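Ornithine carbamoyltransferase, mitochondrial (Coccidioides immitis, PDB 3SDS) catalyses the transfer of the carbamoyl group from carbamoyl phosphate to L-ornithine, giving L-citrulline and phosphate in the first of three steps from ornithine to arginine. Local coordinates at residues Ala70-Lys75 with Val116-Met121; Val89-His94 with Ser340-Phe345; Asn199-Leu204 with Tyr223-His228; Glu109-Thr114 with His132-Asn137; Ala161-Ile166 with Ala205-Lys210. One frame throughout, in Å; residues are numbered along the deposited sequence.

Contact 1: Ala70-Lys75 with Val116-Met121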
# COMPACT_ATOMS: atom_id res chain seq x y z
N ALA A 70 -5.52 -4.90 -9.19
CA ALA A 70 -4.15 -5.34 -8.86
C ALA A 70 -3.09 -4.75 -9.80
O ALA A 70 -3.22 -4.81 -11.02
CB ALA A 70 -4.05 -6.86 -8.85
N MET A 71 -2.05 -4.16 -9.22
CA MET A 71 -0.90 -3.66 -9.99
C MET A 71 0.28 -4.61 -9.82
O MET A 71 0.83 -4.76 -8.71
CB MET A 71 -0.49 -2.26 -9.53
CG MET A 71 -1.61 -1.22 -9.49
SD MET A 71 -1.06 0.40 -8.87
CE MET A 71 -0.81 0.12 -7.13
N MET A 72 0.67 -5.28 -10.91
CA MET A 72 1.82 -6.21 -10.85
C MET A 72 3.07 -5.66 -11.55
O MET A 72 3.10 -5.55 -12.79
CB MET A 72 1.46 -7.58 -11.41
CG MET A 72 0.55 -8.38 -10.50
SD MET A 72 -0.19 -9.82 -11.29
CE MET A 72 1.09 -11.04 -11.04
N PHE A 73 4.08 -5.30 -10.76
CA PHE A 73 5.28 -4.70 -11.32
C PHE A 73 6.54 -5.55 -11.13
O PHE A 73 6.89 -5.91 -10.01
CB PHE A 73 5.48 -3.27 -10.79
CG PHE A 73 4.33 -2.33 -11.11
CD1 PHE A 73 3.96 -1.34 -10.22
CD2 PHE A 73 3.60 -2.45 -12.29
CE1 PHE A 73 2.91 -0.49 -10.50
CE2 PHE A 73 2.54 -1.60 -12.57
CZ PHE A 73 2.19 -0.62 -11.67
N SER A 74 7.22 -5.85 -12.24
CA SER A 74 8.43 -6.69 -12.27
C SER A 74 9.74 -5.97 -11.94
O SER A 74 10.71 -6.58 -11.44
CB SER A 74 8.57 -7.36 -13.65
OG SER A 74 7.85 -8.58 -13.69
N LYS A 75 9.79 -4.69 -12.29
CA LYS A 75 10.90 -3.83 -11.92
C LYS A 75 10.26 -2.56 -11.38
O LYS A 75 9.09 -2.29 -11.70
CB LYS A 75 11.79 -3.54 -13.14
N VAL A 116 -4.72 -17.60 -12.86
CA VAL A 116 -6.10 -17.99 -12.58
C VAL A 116 -6.53 -17.49 -11.21
O VAL A 116 -7.61 -16.88 -11.08
CB VAL A 116 -6.32 -19.52 -12.71
CG1 VAL A 116 -7.58 -19.98 -11.94
CG2 VAL A 116 -6.39 -19.94 -14.17
N VAL A 117 -5.66 -17.70 -10.22
CA VAL A 117 -5.90 -17.37 -8.80
C VAL A 117 -6.08 -15.87 -8.48
O VAL A 117 -7.07 -15.49 -7.85
CB VAL A 117 -4.79 -17.97 -7.89
CG1 VAL A 117 -4.99 -17.58 -6.42
CG2 VAL A 117 -4.78 -19.48 -8.02
N ILE A 118 -5.14 -15.03 -8.91
CA ILE A 118 -5.25 -13.59 -8.66
C ILE A 118 -6.45 -12.99 -9.35
O ILE A 118 -7.21 -12.23 -8.73
CB ILE A 118 -3.94 -12.81 -9.02
CG1 ILE A 118 -2.79 -13.30 -8.14
CG2 ILE A 118 -4.12 -11.31 -8.83
CD1 ILE A 118 -1.51 -12.46 -8.20
N SER A 119 -6.65 -13.35 -10.62
CA SER A 119 -7.77 -12.80 -11.41
C SER A 119 -9.15 -13.17 -10.84
O SER A 119 -10.14 -12.47 -11.12
CB SER A 119 -7.66 -13.17 -12.90
OG SER A 119 -8.00 -14.50 -13.15
N SER A 120 -9.23 -14.24 -10.06
CA SER A 120 -10.51 -14.65 -9.50
C SER A 120 -10.94 -13.83 -8.27
O SER A 120 -12.10 -13.91 -7.83
CB SER A 120 -10.55 -16.17 -9.25
OG SER A 120 -9.68 -16.58 -8.21
N MET A 121 -10.02 -13.03 -7.72
CA MET A 121 -10.29 -12.21 -6.50
C MET A 121 -10.08 -10.70 -6.74
O MET A 121 -10.08 -9.93 -5.78
CB MET A 121 -9.48 -12.71 -5.27
CG MET A 121 -9.65 -14.20 -4.89
SD MET A 121 -8.70 -14.77 -3.41
CE MET A 121 -7.03 -14.97 -4.01
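Ile118 meets Met72 and Ala70 where a beta-alpha-beta crossover passes over a parallel sheet. Strand 68-73 lies between strands 94-98 and 124-128, and helix 111-119 connects those two flanking strands, so its path carries it over the strand that it skips. The packed part consists of two apolar touches, both made by Ile118. Its CD1 reaches CE of Met72 at 4.1 Å, the two side chains extending toward each other tip to tip. Its other branch, CG2, stands 4.5 Å from CB of Ala70. With CG1 beside the backbone N (chi1 -63°) and CG2 anti to it, the isoleucine divides its branches between the two strand residues. The Met72 chain bends at chi3 (86°), and this turns CE to the isoleucine methyl. Alternation along the strand selects these partners: Ala70 and Met72 face helix 111-119, while Met71 and Phe73 pack against helix 78-90 on the reverse of the sheet.

The loose side begins where the strand ends. Ser74 is exposed, and Lys75, in the loop beyond, is linked through its O by a weak hydrogen bond to the hydroxyl of Ser77, a probable carbamoyl phosphate ligand; neither approaches residues 116-121. Helix 111-119 also looks outward to the trimer, since Val116 packs on Phe328 and Val117 on Arg79 of the second subunit. No hydrogen bond spans the two segments. Within 116-121, Ser120 OG donates to Val117 O over 2.9 Å, with the donor tilted 31° from the carbonyl plane.

Contact 2: Val89-His94 with Ser340-Phe345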
# COMPACT_ATOMS: atom_id res chain seq x y z
N VAL A 89 -8.53 5.65 -7.60
CA VAL A 89 -9.17 6.31 -6.45
C VAL A 89 -10.26 7.34 -6.83
O VAL A 89 -11.30 7.42 -6.18
CB VAL A 89 -8.13 6.91 -5.47
CG1 VAL A 89 -8.79 7.83 -4.42
CG2 VAL A 89 -7.33 5.80 -4.81
N LYS A 90 -10.04 8.13 -7.89
CA LYS A 90 -11.11 9.02 -8.41
C LYS A 90 -12.41 8.25 -8.67
O LYS A 90 -13.51 8.80 -8.41
CB LYS A 90 -10.67 9.76 -9.68
CG LYS A 90 -9.85 11.03 -9.43
CD LYS A 90 -10.76 12.22 -9.18
CE LYS A 90 -10.18 13.24 -8.14
NZ LYS A 90 -8.69 13.46 -8.20
N MET A 91 -12.29 7.00 -9.14
CA MET A 91 -13.47 6.13 -9.32
C MET A 91 -13.97 5.40 -8.06
O MET A 91 -14.92 4.59 -8.11
CB MET A 91 -13.28 5.18 -10.49
CG MET A 91 -13.53 5.86 -11.82
SD MET A 91 -13.03 4.90 -13.28
CE MET A 91 -11.29 5.33 -13.28
N GLY A 92 -13.35 5.70 -6.92
CA GLY A 92 -13.77 5.13 -5.66
C GLY A 92 -13.35 3.70 -5.43
O GLY A 92 -13.88 3.06 -4.52
N GLY A 93 -12.41 3.19 -6.23
CA GLY A 93 -11.91 1.82 -6.05
C GLY A 93 -10.65 1.74 -5.20
O GLY A 93 -10.13 2.78 -4.76
N HIS A 94 -10.16 0.51 -4.98
CA HIS A 94 -8.88 0.27 -4.28
C HIS A 94 -7.74 -0.34 -5.14
O HIS A 94 -7.88 -1.43 -5.70
CB HIS A 94 -9.10 -0.56 -3.01
CG HIS A 94 -7.82 -0.89 -2.28
ND1 HIS A 94 -7.17 0.02 -1.47
CD2 HIS A 94 -7.08 -2.02 -2.25
CE1 HIS A 94 -6.09 -0.54 -0.97
NE2 HIS A 94 -6.01 -1.78 -1.42
N SER A 340 -9.59 7.27 -18.28
CA SER A 340 -10.30 6.97 -19.53
C SER A 340 -10.20 5.47 -19.85
O SER A 340 -11.23 4.83 -20.14
CB SER A 340 -9.68 7.79 -20.66
OG SER A 340 -10.37 7.63 -21.88
N ALA A 341 -8.99 4.92 -19.74
CA ALA A 341 -8.75 3.53 -20.10
C ALA A 341 -9.41 2.54 -19.16
O ALA A 341 -10.00 1.54 -19.62
CB ALA A 341 -7.26 3.26 -20.22
N LEU A 342 -9.32 2.81 -17.85
CA LEU A 342 -9.96 1.95 -16.86
C LEU A 342 -11.48 2.02 -16.97
O LEU A 342 -12.14 0.99 -16.83
CB LEU A 342 -9.52 2.29 -15.43
CG LEU A 342 -8.06 2.19 -15.02
CD1 LEU A 342 -7.80 3.16 -13.88
CD2 LEU A 342 -7.69 0.79 -14.61
N GLU A 343 -12.06 3.21 -17.19
CA GLU A 343 -13.51 3.28 -17.44
C GLU A 343 -13.92 2.39 -18.62
O GLU A 343 -14.93 1.67 -18.54
CB GLU A 343 -14.01 4.70 -17.70
CG GLU A 343 -15.54 4.85 -17.63
CD GLU A 343 -16.09 5.89 -18.59
OE1 GLU A 343 -15.27 6.55 -19.28
OE2 GLU A 343 -17.34 6.05 -18.67
N ALA A 344 -13.14 2.46 -19.69
CA ALA A 344 -13.47 1.76 -20.93
C ALA A 344 -13.38 0.24 -20.79
O ALA A 344 -14.28 -0.49 -21.26
CB ALA A 344 -12.57 2.23 -22.03
N PHE A 345 -12.31 -0.24 -20.16
CA PHE A 345 -12.03 -1.66 -20.15
C PHE A 345 -12.64 -2.39 -18.95
O PHE A 345 -13.06 -3.54 -19.09
CB PHE A 345 -10.53 -1.95 -20.34
CG PHE A 345 -10.07 -1.78 -21.77
CD1 PHE A 345 -10.05 -2.86 -22.66
CD2 PHE A 345 -9.70 -0.51 -22.25
CE1 PHE A 345 -9.66 -2.69 -23.98
CE2 PHE A 345 -9.30 -0.33 -23.59
CZ PHE A 345 -9.28 -1.42 -24.45
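Met91 is the residue of 89-94 that touches helix 327-347, and its contacts are of the dispersive kind. CE lies 4.1 Å from CB of Leu342 and 4.2 Å from CD1 of the same leucine, so the methyl touches the leucine at its base and at one branch tip, the two side chains meeting at a slant. A bend at chi3 (-83°) folds CE back to reach it. The sulfur is looser, with SD 4.4 Å from N of Glu343, too long for more than loose packing.

Polar bonds do not cross between the segments. The carboxylate of Glu343 leads away from Met91 and is held on both oxygens: OE1 is hydrogen-bonded to Tyr47 OH, and OE2 forms a salt bridge with Arg59. These partners probably keep the acid in its charged form.

The backbone turns immediately after Met91. Helix 78-90 closes in a Schellman motif, with Gly92 at positive phi (77°) and its N donating to Val89 O over 2.8 Å; the chain then turns off into strand 94-98.

In the fold, the contact sets the C-terminal end of helix 78-90, from the carbamoyl phosphate-binding part, against the long last helix, 327-347, from the ornithine-binding part. Leu342 continues the packing onto Ala87 and Val88, helix 34-51 covers Ser340 and Ala344 on another flank, and strand 94-98 begins immediately beyond the turn, where His94 meets Glu85 of the second subunit.

Contact 3: Asn199-Leu204 with Tyr223-His228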
# COMPACT_ATOMS: atom_id res chain seq x y z
N ASN A 199 9.91 0.69 -27.20
CA ASN A 199 8.49 0.48 -26.88
C ASN A 199 7.58 1.70 -27.07
O ASN A 199 6.54 1.59 -27.72
CB ASN A 199 8.30 -0.18 -25.50
CG ASN A 199 8.98 0.59 -24.34
OD1 ASN A 199 9.44 1.73 -24.47
ND2 ASN A 199 9.01 -0.05 -23.17
N VAL A 200 7.99 2.85 -26.53
CA VAL A 200 7.19 4.07 -26.60
C VAL A 200 6.96 4.53 -28.04
O VAL A 200 5.81 4.74 -28.47
CB VAL A 200 7.78 5.20 -25.74
CG1 VAL A 200 7.23 6.56 -26.19
CG2 VAL A 200 7.53 4.94 -24.21
N LEU A 201 8.05 4.67 -28.80
CA LEU A 201 7.95 5.01 -30.22
C LEU A 201 7.02 4.05 -30.98
O LEU A 201 6.13 4.50 -31.73
CB LEU A 201 9.33 5.03 -30.87
CG LEU A 201 9.35 5.05 -32.39
CD1 LEU A 201 8.65 6.29 -32.93
CD2 LEU A 201 10.77 4.98 -32.91
N PHE A 202 7.19 2.75 -30.76
CA PHE A 202 6.37 1.78 -31.49
C PHE A 202 4.88 2.12 -31.46
O PHE A 202 4.26 2.29 -32.53
CB PHE A 202 6.65 0.35 -31.03
CG PHE A 202 8.12 -0.04 -31.08
CD1 PHE A 202 9.00 0.60 -31.95
CD2 PHE A 202 8.61 -1.06 -30.27
CE1 PHE A 202 10.33 0.26 -31.99
CE2 PHE A 202 9.93 -1.42 -30.30
CZ PHE A 202 10.81 -0.76 -31.16
N ASP A 203 4.31 2.27 -30.25
CA ASP A 203 2.88 2.56 -30.08
C ASP A 203 2.49 3.95 -30.56
O ASP A 203 1.41 4.12 -31.16
CB ASP A 203 2.43 2.38 -28.63
CG ASP A 203 1.76 1.03 -28.37
OD1 ASP A 203 0.91 0.56 -29.16
OD2 ASP A 203 2.08 0.44 -27.32
N LEU A 204 3.35 4.93 -30.31
CA LEU A 204 3.14 6.29 -30.82
C LEU A 204 2.98 6.27 -32.35
O LEU A 204 2.00 6.83 -32.90
CB LEU A 204 4.30 7.20 -30.39
CG LEU A 204 4.43 8.66 -30.84
CD1 LEU A 204 3.17 9.46 -30.55
CD2 LEU A 204 5.64 9.34 -30.17
N TYR A 223 20.11 0.25 -34.45
CA TYR A 223 19.10 0.61 -33.45
C TYR A 223 17.76 1.00 -34.09
O TYR A 223 17.02 1.85 -33.59
CB TYR A 223 19.65 1.73 -32.54
CG TYR A 223 20.89 1.28 -31.81
CD1 TYR A 223 22.15 1.53 -32.33
CD2 TYR A 223 20.79 0.55 -30.63
CE1 TYR A 223 23.29 1.08 -31.67
CE2 TYR A 223 21.91 0.10 -29.96
CZ TYR A 223 23.15 0.36 -30.49
OH TYR A 223 24.27 -0.09 -29.83
N GLU A 224 17.46 0.33 -35.20
CA GLU A 224 16.28 0.60 -36.01
C GLU A 224 15.01 -0.07 -35.48
O GLU A 224 15.06 -0.97 -34.64
CB GLU A 224 16.55 0.11 -37.43
CG GLU A 224 17.78 0.73 -38.09
CD GLU A 224 19.05 -0.09 -37.95
OE1 GLU A 224 19.10 -1.02 -37.10
OE2 GLU A 224 20.02 0.19 -38.70
N ILE A 225 13.87 0.38 -35.98
CA ILE A 225 12.60 -0.27 -35.70
C ILE A 225 12.66 -1.71 -36.17
O ILE A 225 13.03 -1.97 -37.33
CB ILE A 225 11.43 0.45 -36.42
CG1 ILE A 225 11.39 1.94 -36.03
CG2 ILE A 225 10.11 -0.26 -36.15
CD1 ILE A 225 10.32 2.73 -36.74
N PRO A 226 12.35 -2.67 -35.29
CA PRO A 226 12.21 -4.08 -35.67
C PRO A 226 11.13 -4.28 -36.74
O PRO A 226 10.07 -3.67 -36.67
CB PRO A 226 11.78 -4.77 -34.37
CG PRO A 226 12.28 -3.89 -33.29
CD PRO A 226 12.24 -2.48 -33.83
N SER A 227 11.40 -5.14 -37.72
CA SER A 227 10.49 -5.29 -38.86
C SER A 227 9.11 -5.88 -38.52
O SER A 227 8.15 -5.65 -39.25
CB SER A 227 11.16 -6.05 -40.00
OG SER A 227 11.64 -7.29 -39.56
N HIS A 228 9.01 -6.60 -37.40
CA HIS A 228 7.69 -6.95 -36.90
C HIS A 228 6.87 -5.69 -36.57
O HIS A 228 5.65 -5.67 -36.76
CB HIS A 228 7.76 -7.89 -35.68
CG HIS A 228 6.41 -8.18 -35.09
ND1 HIS A 228 5.45 -8.93 -35.75
CD2 HIS A 228 5.84 -7.80 -33.92
CE1 HIS A 228 4.35 -8.99 -35.01
NE2 HIS A 228 4.57 -8.32 -33.89
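Beside Phe202, whose ring meets Ile225 and Pro226, Asp203 OD1 is gripped by two groups, Ile29 N and Ser28 OG. OD2 of the same carboxylate is hydrogen-bonded to His155 N, so both oxygens are occupied and the start of helix 199-210 is tied to the loop holding His155, a probable carbamoyl phosphate ligand. Asn199, a probable ornithine ligand, opens the helix; its ND2 is hydrogen-bonded to Cys151 O.

The contact itself is apolar. Phe202 has CG beside the backbone N (chi1 -54°), a setting that swings the ring from the helix toward residues 225-226. There CZ comes to 3.5 Å from CD of Pro226, and the aromatic and proline side chains cross at about a right angle. On the same ring, CE1 stands 4.2 Å from CG2 of Ile225, where the two side chains run past each other in opposite directions. Leu201 adds a looser touch, its CD2 lying 4.4 Å from CG1 of Ile225.

Pro226 occupies the N-cap position of helix 227-237, so the ring of Phe202 packs directly before that helix begins, and it continues onto Ile229 inside it. Two helices of the Rossmann-like ornithine-binding domain, 199-210 and 227-237, are thereby joined at their starts, with strand 214-218 between them in sequence.

No hydrogen bond spans the two segments. The chemistry thus divides into directed polar bonds on the Asn199 and Asp203 side, near the probable substrate ligands, and nondirectional hydrophobic packing round Phe202, which depends on fit rather than on bond direction.

Contact 4: Glu109-Thr114 with His132-Asn137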
# COMPACT_ATOMS: atom_id res chain seq x y z
N GLU A 109 6.05 -20.77 -8.48
CA GLU A 109 4.69 -21.20 -8.84
C GLU A 109 4.46 -20.92 -10.34
O GLU A 109 4.80 -19.84 -10.84
CB GLU A 109 3.66 -20.45 -7.97
CG GLU A 109 2.18 -20.82 -8.21
CD GLU A 109 1.20 -19.80 -7.61
OE1 GLU A 109 1.61 -18.67 -7.27
OE2 GLU A 109 0.01 -20.13 -7.48
N SER A 110 3.90 -21.89 -11.06
CA SER A 110 3.60 -21.77 -12.50
C SER A 110 2.88 -20.47 -12.90
O SER A 110 2.10 -19.94 -12.11
CB SER A 110 2.78 -22.98 -12.94
OG SER A 110 1.97 -22.67 -14.06
N LEU A 111 3.13 -19.95 -14.11
CA LEU A 111 2.44 -18.71 -14.55
C LEU A 111 0.91 -18.90 -14.71
O LEU A 111 0.12 -17.96 -14.50
CB LEU A 111 3.06 -18.08 -15.81
CG LEU A 111 2.46 -16.69 -16.14
CD1 LEU A 111 3.51 -15.60 -16.37
CD2 LEU A 111 1.44 -16.73 -17.28
N TYR A 112 0.52 -20.11 -15.10
CA TYR A 112 -0.88 -20.48 -15.22
C TYR A 112 -1.63 -20.25 -13.89
O TYR A 112 -2.59 -19.47 -13.85
CB TYR A 112 -0.99 -21.93 -15.69
CG TYR A 112 -2.38 -22.39 -16.07
CD1 TYR A 112 -2.94 -22.04 -17.30
CD2 TYR A 112 -3.12 -23.19 -15.20
CE1 TYR A 112 -4.22 -22.47 -17.65
CE2 TYR A 112 -4.40 -23.63 -15.54
CZ TYR A 112 -4.94 -23.26 -16.77
OH TYR A 112 -6.19 -23.69 -17.10
N ASP A 113 -1.13 -20.88 -12.83
CA ASP A 113 -1.71 -20.82 -11.49
C ASP A 113 -1.89 -19.38 -10.95
O ASP A 113 -3.01 -18.96 -10.60
CB ASP A 113 -0.86 -21.65 -10.51
CG ASP A 113 -0.80 -23.14 -10.86
OD1 ASP A 113 -1.20 -23.54 -11.99
OD2 ASP A 113 -0.35 -23.94 -10.00
N THR A 114 -0.80 -18.62 -10.92
CA THR A 114 -0.83 -17.23 -10.48
C THR A 114 -1.92 -16.41 -11.19
O THR A 114 -2.71 -15.70 -10.56
CB THR A 114 0.55 -16.60 -10.73
OG1 THR A 114 1.48 -17.20 -9.82
CG2 THR A 114 0.53 -15.10 -10.52
N HIS A 132 7.38 -9.64 -23.93
CA HIS A 132 5.95 -9.64 -24.33
C HIS A 132 5.28 -11.03 -24.27
O HIS A 132 4.09 -11.15 -23.92
CB HIS A 132 5.71 -8.99 -25.69
CG HIS A 132 4.25 -8.86 -26.01
ND1 HIS A 132 3.49 -7.78 -25.62
CD2 HIS A 132 3.39 -9.72 -26.63
CE1 HIS A 132 2.24 -7.96 -26.00
NE2 HIS A 132 2.15 -9.13 -26.61
N SER A 133 6.03 -12.08 -24.62
CA SER A 133 5.53 -13.44 -24.47
C SER A 133 4.96 -13.66 -23.05
O SER A 133 3.97 -14.38 -22.89
CB SER A 133 6.60 -14.49 -24.82
OG SER A 133 7.86 -14.23 -24.21
N ASP A 134 5.56 -13.01 -22.05
CA ASP A 134 5.10 -13.09 -20.66
C ASP A 134 3.68 -12.53 -20.45
O ASP A 134 2.81 -13.24 -19.92
CB ASP A 134 6.09 -12.40 -19.70
CG ASP A 134 7.10 -13.36 -19.10
OD1 ASP A 134 8.31 -13.07 -19.18
OD2 ASP A 134 6.69 -14.39 -18.52
N ILE A 135 3.44 -11.29 -20.88
CA ILE A 135 2.14 -10.62 -20.67
C ILE A 135 0.96 -11.31 -21.38
O ILE A 135 -0.14 -11.42 -20.82
CB ILE A 135 2.19 -9.07 -20.97
CG1 ILE A 135 0.88 -8.37 -20.63
CG2 ILE A 135 2.50 -8.80 -22.42
CD1 ILE A 135 0.76 -7.95 -19.22
N ALA A 136 1.19 -11.79 -22.61
CA ALA A 136 0.14 -12.49 -23.35
C ALA A 136 -0.31 -13.77 -22.63
O ALA A 136 -1.51 -14.01 -22.50
CB ALA A 136 0.58 -12.78 -24.79
N ASN A 137 0.64 -14.55 -22.15
CA ASN A 137 0.33 -15.78 -21.41
C ASN A 137 -0.51 -15.54 -20.14
O ASN A 137 -1.41 -16.31 -19.80
CB ASN A 137 1.62 -16.57 -21.11
CG ASN A 137 2.31 -17.10 -22.40
OD1 ASN A 137 1.65 -17.41 -23.39
ND2 ASN A 137 3.64 -17.18 -22.36
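Leu111 carries most of this surface contact, reaching across to Asn137 and Asp134 with one methyl for each. Its CG stands anti to the backbone N (chi1 -172°), which sends the side chain out from the first turn of helix 111-119 toward helix 132-141. CD2 settles against Asn137, 3.7 Å from its C, 3.8 Å from its O and 3.8 Å from its CB; it therefore rests on the backbone and the base of the asparagine rather than on the amide.

Asp134, one turn earlier on helix 132-141, takes the other methyl. Its OD2 is 4.0 Å from CD1 of Leu111, and the side chains cross at a slant. The CB of Asp134 leaves its helix to one side of Leu111, and the carboxylate end then bends nearer. Asn137 O also has a polar partner, being hydrogen-bonded to His141 ND1 a turn further along.

The two helices flank strand 124-128 in sequence: 111-119 leads into it and 132-141 follows it toward strand 146-148, in consecutive crossovers of the carbamoyl phosphate domain. Leu111 sits just after the N-cap Ser110, whose OG accepts a weak capping bond of 3.1 Å from Tyr112 N. Preceding the cap, Glu109 forms a salt bridge with Arg79 of the second subunit, a probable carbamoyl phosphate ligand.

No hydrogen bond or salt bridge links the two segments. A leucine methyl beside a carboxylate oxygen gains little more than dispersion; Asp134, partly exposed and near the start of helix 132-141, may have its charge eased by solvent and by the helix start rather than by Leu111.

Contact 5: Ala161-Ile166 with Ala205-Lys210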
# COMPACT_ATOMS: atom_id res chain seq x y z
N ALA A 161 -1.75 9.37 -23.54
CA ALA A 161 -1.28 10.61 -22.92
C ALA A 161 -0.67 11.57 -23.94
O ALA A 161 -1.00 12.77 -23.96
CB ALA A 161 -0.29 10.32 -21.82
N ASP A 162 0.21 11.05 -24.79
CA ASP A 162 0.92 11.89 -25.75
C ASP A 162 -0.03 12.56 -26.73
O ASP A 162 0.08 13.76 -26.99
CB ASP A 162 2.03 11.12 -26.44
CG ASP A 162 3.18 10.82 -25.50
OD1 ASP A 162 3.13 11.28 -24.34
OD2 ASP A 162 4.14 10.12 -25.91
N PHE A 163 -1.01 11.80 -27.24
CA PHE A 163 -2.00 12.39 -28.14
C PHE A 163 -2.97 13.36 -27.45
O PHE A 163 -3.37 14.35 -28.06
CB PHE A 163 -2.68 11.35 -29.05
CG PHE A 163 -1.94 11.14 -30.34
CD1 PHE A 163 -0.79 10.36 -30.37
CD2 PHE A 163 -2.34 11.79 -31.51
CE1 PHE A 163 -0.08 10.19 -31.57
CE2 PHE A 163 -1.62 11.64 -32.71
CZ PHE A 163 -0.50 10.84 -32.74
N LEU A 164 -3.30 13.12 -26.17
CA LEU A 164 -4.05 14.11 -25.39
C LEU A 164 -3.30 15.43 -25.38
O LEU A 164 -3.91 16.49 -25.52
CB LEU A 164 -4.23 13.65 -23.93
CG LEU A 164 -4.94 14.63 -22.96
CD1 LEU A 164 -6.26 15.19 -23.53
CD2 LEU A 164 -5.20 13.99 -21.61
N THR A 165 -1.98 15.35 -25.20
CA THR A 165 -1.16 16.53 -25.06
C THR A 165 -1.14 17.28 -26.38
O THR A 165 -1.34 18.49 -26.40
CB THR A 165 0.27 16.17 -24.64
OG1 THR A 165 0.24 15.21 -23.58
CG2 THR A 165 1.02 17.39 -24.18
N ILE A 166 -0.91 16.54 -27.47
CA ILE A 166 -0.82 17.12 -28.81
C ILE A 166 -2.16 17.81 -29.15
O ILE A 166 -2.16 18.97 -29.56
CB ILE A 166 -0.37 16.05 -29.89
CG1 ILE A 166 1.06 15.55 -29.59
CG2 ILE A 166 -0.48 16.59 -31.34
CD1 ILE A 166 1.44 14.24 -30.27
N ALA A 205 3.92 5.59 -33.02
CA ALA A 205 3.86 5.38 -34.48
C ALA A 205 2.53 4.79 -34.96
O ALA A 205 1.94 5.30 -35.91
CB ALA A 205 5.04 4.50 -34.97
N ILE A 206 2.07 3.71 -34.31
CA ILE A 206 0.80 3.05 -34.66
C ILE A 206 -0.41 4.00 -34.49
O ILE A 206 -1.34 4.00 -35.30
CB ILE A 206 0.59 1.71 -33.83
CG1 ILE A 206 1.67 0.67 -34.18
CG2 ILE A 206 -0.80 1.11 -34.05
CD1 ILE A 206 1.66 -0.57 -33.29
N ALA A 207 -0.38 4.81 -33.42
CA ALA A 207 -1.41 5.81 -33.16
C ALA A 207 -1.40 6.90 -34.23
O ALA A 207 -2.41 7.13 -34.91
CB ALA A 207 -1.23 6.40 -31.78
N ALA A 208 -0.25 7.56 -34.41
CA ALA A 208 -0.10 8.58 -35.45
C ALA A 208 -0.61 8.15 -36.84
O ALA A 208 -1.23 8.95 -37.56
CB ALA A 208 1.35 9.03 -35.52
N THR A 209 -0.33 6.90 -37.23
CA THR A 209 -0.81 6.36 -38.49
C THR A 209 -2.34 6.39 -38.55
O THR A 209 -2.90 6.88 -39.52
CB THR A 209 -0.31 4.93 -38.72
OG1 THR A 209 1.11 4.93 -38.83
CG2 THR A 209 -0.87 4.37 -39.98
N LYS A 210 -3.00 5.88 -37.52
CA LYS A 210 -4.47 5.92 -37.44
C LYS A 210 -5.06 7.34 -37.49
O LYS A 210 -6.19 7.54 -37.96
CB LYS A 210 -4.97 5.18 -36.19
CG LYS A 210 -4.62 3.69 -36.12
CD LYS A 210 -5.11 3.07 -34.81
CE LYS A 210 -4.63 1.64 -34.64
NZ LYS A 210 -5.44 0.64 -35.39
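This is a buried helix-helix contact in which one aromatic side chain, Phe163 of helix 156-169, packs on Ala207 and Ala208 of helix 199-210. It sits near the centre of the chain and joins the carbamoyl phosphate-binding part of the sequence to the ornithine-binding part. The evidence is in the ring atoms: CE1 of Phe163 lies 4.0 Å from CB of Ala207, while CZ is 3.6 Å from CA of Ala208 and 3.8 Å from its CB. With chi1 at -89° the phenyl group extends to the opposing helix, and because the residues there carry nothing beyond a methyl, it can come down onto the helix backbone itself, CZ reaching 3.7 Å from N of Ala208. The nearest CA atoms, those of Phe163 and Ala207, remain 8.3 Å apart, so the ring does the spanning.

Polar side chains within each helix bond locally. Thr209 OG1 donates to Ala205 O over 3.1 Å, and Thr209 N reaches that same oxygen from the opposite face of the carbonyl plane. Thr165 OG1 donates likewise to Ala161 O over 2.8 Å, from above that carbonyl's plane, and is also hydrogen-bonded to Asn333 ND2. No hydrogen bond crosses between the two segments.

Around the pair, helix 327-347 runs against Ala161 and Leu164 on one flank, helix 34-51 touches Leu164 and Ala207, helix 227-237 covers Ala205 and Thr209 beyond, and Val213, just before strand 214-218, packs on both Phe163 and Ala208.

In the fold
From the N terminus, strand 68-73 opens contact 1, the end of helix 78-90 opens contact 2, and the start of helix 111-119 opens contact 4. Contact 1 closes further along that helix and contact 4 on helix 132-141, so 1 and 4 cross; they touch through Met72 and Thr114, within the carbamoyl phosphate domain. Helix 156-169 then opens contact 5, which crosses contact 3: both use helix 199-210, and Leu204 meets Phe163 between them. Contact 2 closes only at helix 327-347, near the C terminus; contacts 3, 4 and 5 lie inside its span, while contact 1 crosses it. Contacts 2 and 5 bridge the two domain ranges.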